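Local structure of peptidoglycan synthetase penicillin-binding protein 3 (Bifidobacterium adolescentis, 4YE5) at residues 283-288 and 404-409; 316-321 and 390-395. The protein probably binds penicillin and, as a member of the transpeptidase family, is thought to cross-link peptidoglycan in the bacterial cell wall. All coordinates share one frame; numbering follows the deposited sequence.

Interactions 1 and 2 both belong to the penicillin-binding transpeptidase domain and lie on the same side of the chain's centre, their own centres about 21 Å apart and their nearest atoms about 7 Å apart without touching. Along the chain the order is 283-288, 316-321, 390-395 and 404-409, so the inner pair closes a shorter loop within the longer one closed by the outer pair. Helix 408-419 of interaction 1 is the next helix in the chain after helix 394-397 of interaction 2. Together they illustrate a contrast within one domain: a buried contact beside the probable active-site serine, and a charged surface contact that ties a hairpin to a helix start.

Interaction 1: residues 283-288 and 404-409; sequences FEPGSI and YTVNVM
The ring of Phe-283 and the CG2 methyl of Val-406 form the apolar centre of this contact, with Phe-283 CE1 lying 3.7 Å from Val-406 CG2. The same methyl also approaches Pro-285 CB, so CG2 touches both the aromatic ring and the proline. Phe-283 CG stands between its own backbone N and carbonyl carbon (chi1 47°), which turns CG back toward 404-409; one ring face lies over Val-406 O, offset toward the rim. Farther out, Tyr-404 crosses Pro-285 at about a right angle, its CE1 being 3.7 Å from Pro-285 CG.

Two backbone bonds make Phe-283 and Val-406 a single antiparallel, hydrogen-bonded bridge. Val-406 N donates to Phe-283 O at 2.8 Å and Phe-283 N to Val-406 O at 3.0 Å. Alongside, Thr-405 CA offers a C-H contact to Phe-283 O. At the polar edge Glu-284 lays CG against Tyr-404 O at 3.3 Å; its OE2 accepts a hydrogen bond from Gly-403 N and is also hydrogen-bonded to a glycerol, probably from the crystallisation liquor.

Ser-287, probably the nucleophile of an SxxK motif, follows shortly after and hydrogen-bonds Lys-290 and Lys-486. The bridge thus joins the approach to helix 290-299 with the entry to helix 408-419, whose Leu-411 touches Phe-283 and Pro-285, while strands 501-510 and 517-524 meet the phenylalanine through Ile-503 and Val-522.

Interaction 2: residues 316-321 and 390-395; sequences TVEGQT and WDRRTR
Thr-321 O is gripped by both terminal nitrogens of Arg-393, which meet it end-on. Arg-393 NH2 lies 3.0 Å from Thr-321 O, and Arg-393 NH1 lies 3.1 Å from Thr-321 O. Both donors come from the same face of the Thr-321 carbonyl plane, and the oxygen lies almost in the guanidinium plane. NH1 is shared, for it also donates to Gln-320 OE1 at 3.0 Å, arriving in the amide plane on a lone pair. Arg-393 CG is anti to the backbone N (chi1 -176°), the first step of a chain extended as far as NE that carries the guanidinium across to the hairpin. The amide of Gln-320 is turned 74° from the guanidinium plane.

A charged pair joins Glu-318 to Arg-392. The carboxylate meets the NE and NH1 edge side by side, the two planes 32° apart; the modelled separations are too short to be taken literally, so the detailed geometry of this salt bridge is doubtful. Arg-395 CD lies 3.4 Å above the centre of the Arg-392 guanidinium, and Arg-395 NE donates to Asn-356 OD1. One water bridges the backbones, donating to Val-317 O and Arg-392 O.

Asp-391 OD1 accepts from Thr-394 N at 3.0 Å and from Arg-393 N, while Asp-391 N donates to Thr-394 OG1. The contact therefore sets a two-stranded beta hairpin, closed by a type I' turn from Val-317 to Gln-320, against a helix start that carries a capping box.

Interaction 1: residues 283-288 and 404-409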
loop_
_atom_site.group_PDB
_atom_site.type_symbol
_atom_site.label_atom_id
_atom_site.label_comp_id
_atom_site.label_asym_id
_atom_site.label_seq_id
_atom_site.Cartn_x
_atom_site.Cartn_y
_atom_site.Cartn_z
ATOM N N PHE A 283 -1.266 -16.758 -5.690
ATOM C CA PHE A 283 -0.765 -18.122 -5.572
ATOM C C PHE A 283 -1.822 -18.947 -4.864
ATOM O O PHE A 283 -2.679 -18.394 -4.151
ATOM C CB PHE A 283 0.517 -18.138 -4.724
ATOM C CG PHE A 283 0.401 -17.334 -3.437
ATOM C CD1 PHE A 283 -0.049 -17.918 -2.271
ATOM C CD2 PHE A 283 0.704 -15.972 -3.426
ATOM C CE1 PHE A 283 -0.166 -17.166 -1.091
ATOM C CE2 PHE A 283 0.603 -15.216 -2.256
ATOM C CZ PHE A 283 0.159 -15.800 -1.099
ATOM N N GLU A 284 -1.754 -20.264 -5.036
ATOM C CA GLU A 284 -2.589 -21.160 -4.256
ATOM C C GLU A 284 -2.040 -21.159 -2.857
ATOM O O GLU A 284 -0.818 -21.233 -2.675
ATOM C CB GLU A 284 -2.573 -22.587 -4.831
ATOM C CG GLU A 284 -3.224 -22.716 -6.210
ATOM C CD GLU A 284 -2.950 -24.082 -6.834
ATOM O OE1 GLU A 284 -1.763 -24.420 -7.041
ATOM O OE2 GLU A 284 -3.917 -24.820 -7.099
ATOM N N PRO A 285 -2.934 -21.068 -1.850
ATOM C CA PRO A 285 -2.469 -21.004 -0.462
ATOM C C PRO A 285 -2.060 -22.372 0.103
ATOM O O PRO A 285 -1.450 -22.398 1.164
ATOM C CB PRO A 285 -3.692 -20.458 0.288
ATOM C CG PRO A 285 -4.864 -20.997 -0.498
ATOM C CD PRO A 285 -4.400 -20.938 -1.955
ATOM N N GLY A 286 -2.390 -23.470 -0.578
ATOM C CA GLY A 286 -2.086 -24.790 -0.051
ATOM C C GLY A 286 -2.770 -25.046 1.294
ATOM O O GLY A 286 -3.857 -24.526 1.554
ATOM N N SER A 287 -2.112 -25.799 2.169
ATOM C CA SER A 287 -2.742 -26.312 3.393
ATOM C C SER A 287 -3.270 -25.225 4.356
ATOM O O SER A 287 -4.167 -25.485 5.155
ATOM C CB SER A 287 -1.785 -27.290 4.108
ATOM O OG SER A 287 -2.387 -27.864 5.276
ATOM N N ILE A 288 -2.743 -24.001 4.268
ATOM C CA ILE A 288 -3.326 -22.906 5.051
ATOM C C ILE A 288 -4.822 -22.762 4.727
ATOM O O ILE A 288 -5.629 -22.437 5.591
ATOM C CB ILE A 288 -2.576 -21.556 4.798
ATOM C CG1 ILE A 288 -1.067 -21.777 4.970
ATOM C CG2 ILE A 288 -3.130 -20.442 5.744
ATOM C CD1 ILE A 288 -0.231 -20.511 5.045
ATOM N N TYR A 404 -7.657 -22.609 -6.418
ATOM C CA TYR A 404 -8.065 -21.208 -6.321
ATOM C C TYR A 404 -6.850 -20.440 -5.857
ATOM O O TYR A 404 -5.924 -21.042 -5.315
ATOM C CB TYR A 404 -9.233 -21.011 -5.355
ATOM C CG TYR A 404 -8.968 -21.287 -3.871
ATOM C CD1 TYR A 404 -8.529 -20.269 -3.017
ATOM C CD2 TYR A 404 -9.220 -22.541 -3.316
ATOM C CE1 TYR A 404 -8.327 -20.503 -1.656
ATOM C CE2 TYR A 404 -9.011 -22.786 -1.950
ATOM C CZ TYR A 404 -8.567 -21.761 -1.131
ATOM O OH TYR A 404 -8.368 -21.989 0.218
ATOM N N THR A 405 -6.815 -19.133 -6.099
ATOM C CA THR A 405 -5.613 -18.372 -5.764
ATOM C C THR A 405 -5.943 -17.171 -4.891
ATOM O O THR A 405 -7.056 -16.645 -4.952
ATOM C CB THR A 405 -4.941 -17.797 -7.004
ATOM O OG1 THR A 405 -5.860 -16.887 -7.629
ATOM C CG2 THR A 405 -4.538 -18.923 -7.981
ATOM N N VAL A 406 -4.955 -16.732 -4.109
ATOM C CA VAL A 406 -5.111 -15.604 -3.204
ATOM C C VAL A 406 -3.896 -14.683 -3.314
ATOM O O VAL A 406 -2.842 -15.111 -3.774
ATOM C CB VAL A 406 -5.172 -16.102 -1.753
ATOM C CG1 VAL A 406 -6.257 -17.174 -1.608
ATOM C CG2 VAL A 406 -3.799 -16.677 -1.328
ATOM N N ASN A 407 -4.030 -13.423 -2.892
ATOM C CA ASN A 407 -2.826 -12.635 -2.625
ATOM C C ASN A 407 -2.554 -12.639 -1.132
ATOM O O ASN A 407 -3.364 -13.167 -0.346
ATOM C CB ASN A 407 -2.896 -11.209 -3.210
ATOM C CG ASN A 407 -4.122 -10.456 -2.772
ATOM O OD1 ASN A 407 -4.441 -10.393 -1.580
ATOM N ND2 ASN A 407 -4.838 -9.888 -3.740
ATOM N N VAL A 408 -1.419 -12.081 -0.728
ATOM C CA VAL A 408 -1.056 -12.136 0.675
ATOM C C VAL A 408 -2.041 -11.382 1.574
ATOM O O VAL A 408 -2.261 -11.783 2.727
ATOM C CB VAL A 408 0.436 -11.693 0.910
ATOM C CG1 VAL A 408 0.605 -10.180 0.779
ATOM C CG2 VAL A 408 0.931 -12.170 2.290
HETATM N N MSE A 409 -2.664 -10.313 1.059
HETATM C CA MSE A 409 -3.603 -9.533 1.869
HETATM C C MSE A 409 -4.880 -10.339 2.147
HETATM O O MSE A 409 -5.435 -10.315 3.251
HETATM C CB MSE A 409 -3.975 -8.202 1.187
HETATM C CG MSE A 409 -2.812 -7.231 0.990
HETATM SE SE MSE A 409 -1.824 -7.578 -0.660
HETATM C CE MSE A 409 -3.084 -6.876 -1.996
#

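Interaction 2: residues 316-321 and 390-395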
loop_
_atom_site.group_PDB
_atom_site.type_symbol
_atom_site.label_atom_id
_atom_site.label_comp_id
_atom_site.label_asym_id
_atom_site.label_seq_id
_atom_site.Cartn_x
_atom_site.Cartn_y
_atom_site.Cartn_z
ATOM N N THR A 316 -9.758 -42.976 -2.359
ATOM C CA THR A 316 -10.292 -42.851 -3.700
ATOM C C THR A 316 -11.784 -42.535 -3.657
ATOM O O THR A 316 -12.563 -43.246 -3.034
ATOM C CB THR A 316 -10.029 -44.120 -4.523
ATOM O OG1 THR A 316 -8.616 -44.350 -4.582
ATOM C CG2 THR A 316 -10.565 -43.955 -5.933
ATOM N N VAL A 317 -12.170 -41.448 -4.305
ATOM C CA VAL A 317 -13.561 -41.031 -4.312
ATOM C C VAL A 317 -13.975 -40.727 -5.738
ATOM O O VAL A 317 -13.303 -39.962 -6.432
ATOM C CB VAL A 317 -13.771 -39.777 -3.439
ATOM C CG1 VAL A 317 -15.075 -39.084 -3.801
ATOM C CG2 VAL A 317 -13.746 -40.149 -1.968
ATOM N N GLU A 318 -15.071 -41.340 -6.176
ATOM C CA GLU A 318 -15.577 -41.145 -7.535
ATOM C C GLU A 318 -14.483 -41.250 -8.597
ATOM O O GLU A 318 -14.360 -40.378 -9.459
ATOM C CB GLU A 318 -16.260 -39.787 -7.653
ATOM C CG GLU A 318 -17.417 -39.594 -6.700
ATOM C CD GLU A 318 -18.079 -38.247 -6.887
ATOM O OE1 GLU A 318 -18.308 -37.855 -8.054
ATOM O OE2 GLU A 318 -18.356 -37.574 -5.871
ATOM N N GLY A 319 -13.675 -42.302 -8.508
ATOM C CA GLY A 319 -12.599 -42.524 -9.457
ATOM C C GLY A 319 -11.394 -41.615 -9.282
ATOM O O GLY A 319 -10.440 -41.689 -10.053
ATOM N N GLN A 320 -11.424 -40.753 -8.273
ATOM C CA GLN A 320 -10.302 -39.847 -8.041
ATOM C C GLN A 320 -9.519 -40.255 -6.801
ATOM O O GLN A 320 -10.107 -40.538 -5.759
ATOM C CB GLN A 320 -10.788 -38.400 -7.902
ATOM C CG GLN A 320 -11.417 -37.836 -9.161
ATOM C CD GLN A 320 -10.461 -37.845 -10.342
ATOM O OE1 GLN A 320 -9.281 -37.505 -10.206
ATOM N NE2 GLN A 320 -10.965 -38.242 -11.506
ATOM N N THR A 321 -8.193 -40.282 -6.914
ATOM C CA THR A 321 -7.349 -40.686 -5.796
ATOM C C THR A 321 -6.605 -39.505 -5.199
ATOM O O THR A 321 -5.991 -38.710 -5.919
ATOM C CB THR A 321 -6.371 -41.804 -6.201
ATOM O OG1 THR A 321 -7.110 -43.010 -6.427
ATOM C CG2 THR A 321 -5.342 -42.053 -5.102
ATOM N N TRP A 390 -16.925 -26.538 -11.128
ATOM C CA TRP A 390 -15.952 -27.482 -10.574
ATOM C C TRP A 390 -16.183 -28.854 -11.177
ATOM O O TRP A 390 -17.308 -29.195 -11.527
ATOM C CB TRP A 390 -16.111 -27.601 -9.055
ATOM C CG TRP A 390 -15.810 -26.344 -8.282
ATOM C CD1 TRP A 390 -15.262 -25.187 -8.758
ATOM C CD2 TRP A 390 -16.051 -26.129 -6.888
ATOM N NE1 TRP A 390 -15.145 -24.261 -7.738
ATOM C CE2 TRP A 390 -15.626 -24.817 -6.584
ATOM C CE3 TRP A 390 -16.589 -26.919 -5.870
ATOM C CZ2 TRP A 390 -15.721 -24.279 -5.295
ATOM C CZ3 TRP A 390 -16.682 -26.385 -4.594
ATOM C CH2 TRP A 390 -16.255 -25.075 -4.322
ATOM N N ASP A 391 -15.127 -29.654 -11.281
ATOM C CA ASP A 391 -15.300 -31.050 -11.673
ATOM C C ASP A 391 -15.137 -31.921 -10.437
ATOM O O ASP A 391 -14.939 -31.399 -9.340
ATOM C CB ASP A 391 -14.337 -31.458 -12.802
ATOM C CG ASP A 391 -12.876 -31.362 -12.404
ATOM O OD1 ASP A 391 -12.513 -31.828 -11.305
ATOM O OD2 ASP A 391 -12.084 -30.815 -13.199
ATOM N N ARG A 392 -15.197 -33.238 -10.614
ATOM C CA ARG A 392 -15.178 -34.158 -9.477
ATOM C C ARG A 392 -13.887 -34.125 -8.657
ATOM O O ARG A 392 -13.879 -34.526 -7.493
ATOM C CB ARG A 392 -15.504 -35.595 -9.907
ATOM C CG ARG A 392 -16.952 -35.801 -10.332
ATOM C CD ARG A 392 -17.924 -34.892 -9.568
ATOM N NE ARG A 392 -18.353 -35.450 -8.286
ATOM C CZ ARG A 392 -19.287 -34.904 -7.507
ATOM N NH1 ARG A 392 -19.616 -35.477 -6.353
ATOM N NH2 ARG A 392 -19.891 -33.781 -7.877
ATOM N N ARG A 393 -12.801 -33.648 -9.253
ATOM C CA ARG A 393 -11.552 -33.512 -8.508
ATOM C C ARG A 393 -11.409 -32.154 -7.802
ATOM O O ARG A 393 -11.119 -32.086 -6.602
ATOM C CB ARG A 393 -10.343 -33.781 -9.407
ATOM C CG ARG A 393 -9.029 -33.739 -8.641
ATOM C CD ARG A 393 -7.874 -34.421 -9.363
ATOM N NE ARG A 393 -6.786 -34.661 -8.420
ATOM C CZ ARG A 393 -6.587 -35.813 -7.783
ATOM N NH1 ARG A 393 -7.387 -36.846 -8.008
ATOM N NH2 ARG A 393 -5.579 -35.937 -6.927
ATOM N N THR A 394 -11.612 -31.070 -8.542
ATOM C CA THR A 394 -11.403 -29.737 -7.985
ATOM C C THR A 394 -12.387 -29.425 -6.860
ATOM O O THR A 394 -12.096 -28.601 -6.009
ATOM C CB THR A 394 -11.477 -28.633 -9.063
ATOM O OG1 THR A 394 -12.796 -28.598 -9.627
ATOM C CG2 THR A 394 -10.449 -28.896 -10.176
ATOM N N ARG A 395 -13.547 -30.087 -6.848
ATOM C CA ARG A 395 -14.495 -29.899 -5.745
ATOM C C ARG A 395 -13.863 -30.370 -4.434
ATOM O O ARG A 395 -14.257 -29.928 -3.356
ATOM C CB ARG A 395 -15.818 -30.645 -6.000
ATOM C CG ARG A 395 -15.711 -32.158 -5.850
ATOM C CD ARG A 395 -17.060 -32.853 -5.994
ATOM N NE ARG A 395 -18.039 -32.419 -4.996
ATOM C CZ ARG A 395 -18.249 -33.026 -3.831
ATOM N NH1 ARG A 395 -19.169 -32.559 -2.991
ATOM N NH2 ARG A 395 -17.544 -34.102 -3.502
HETATM O O HOH W 1 -13.311 -37.268 -6.005
#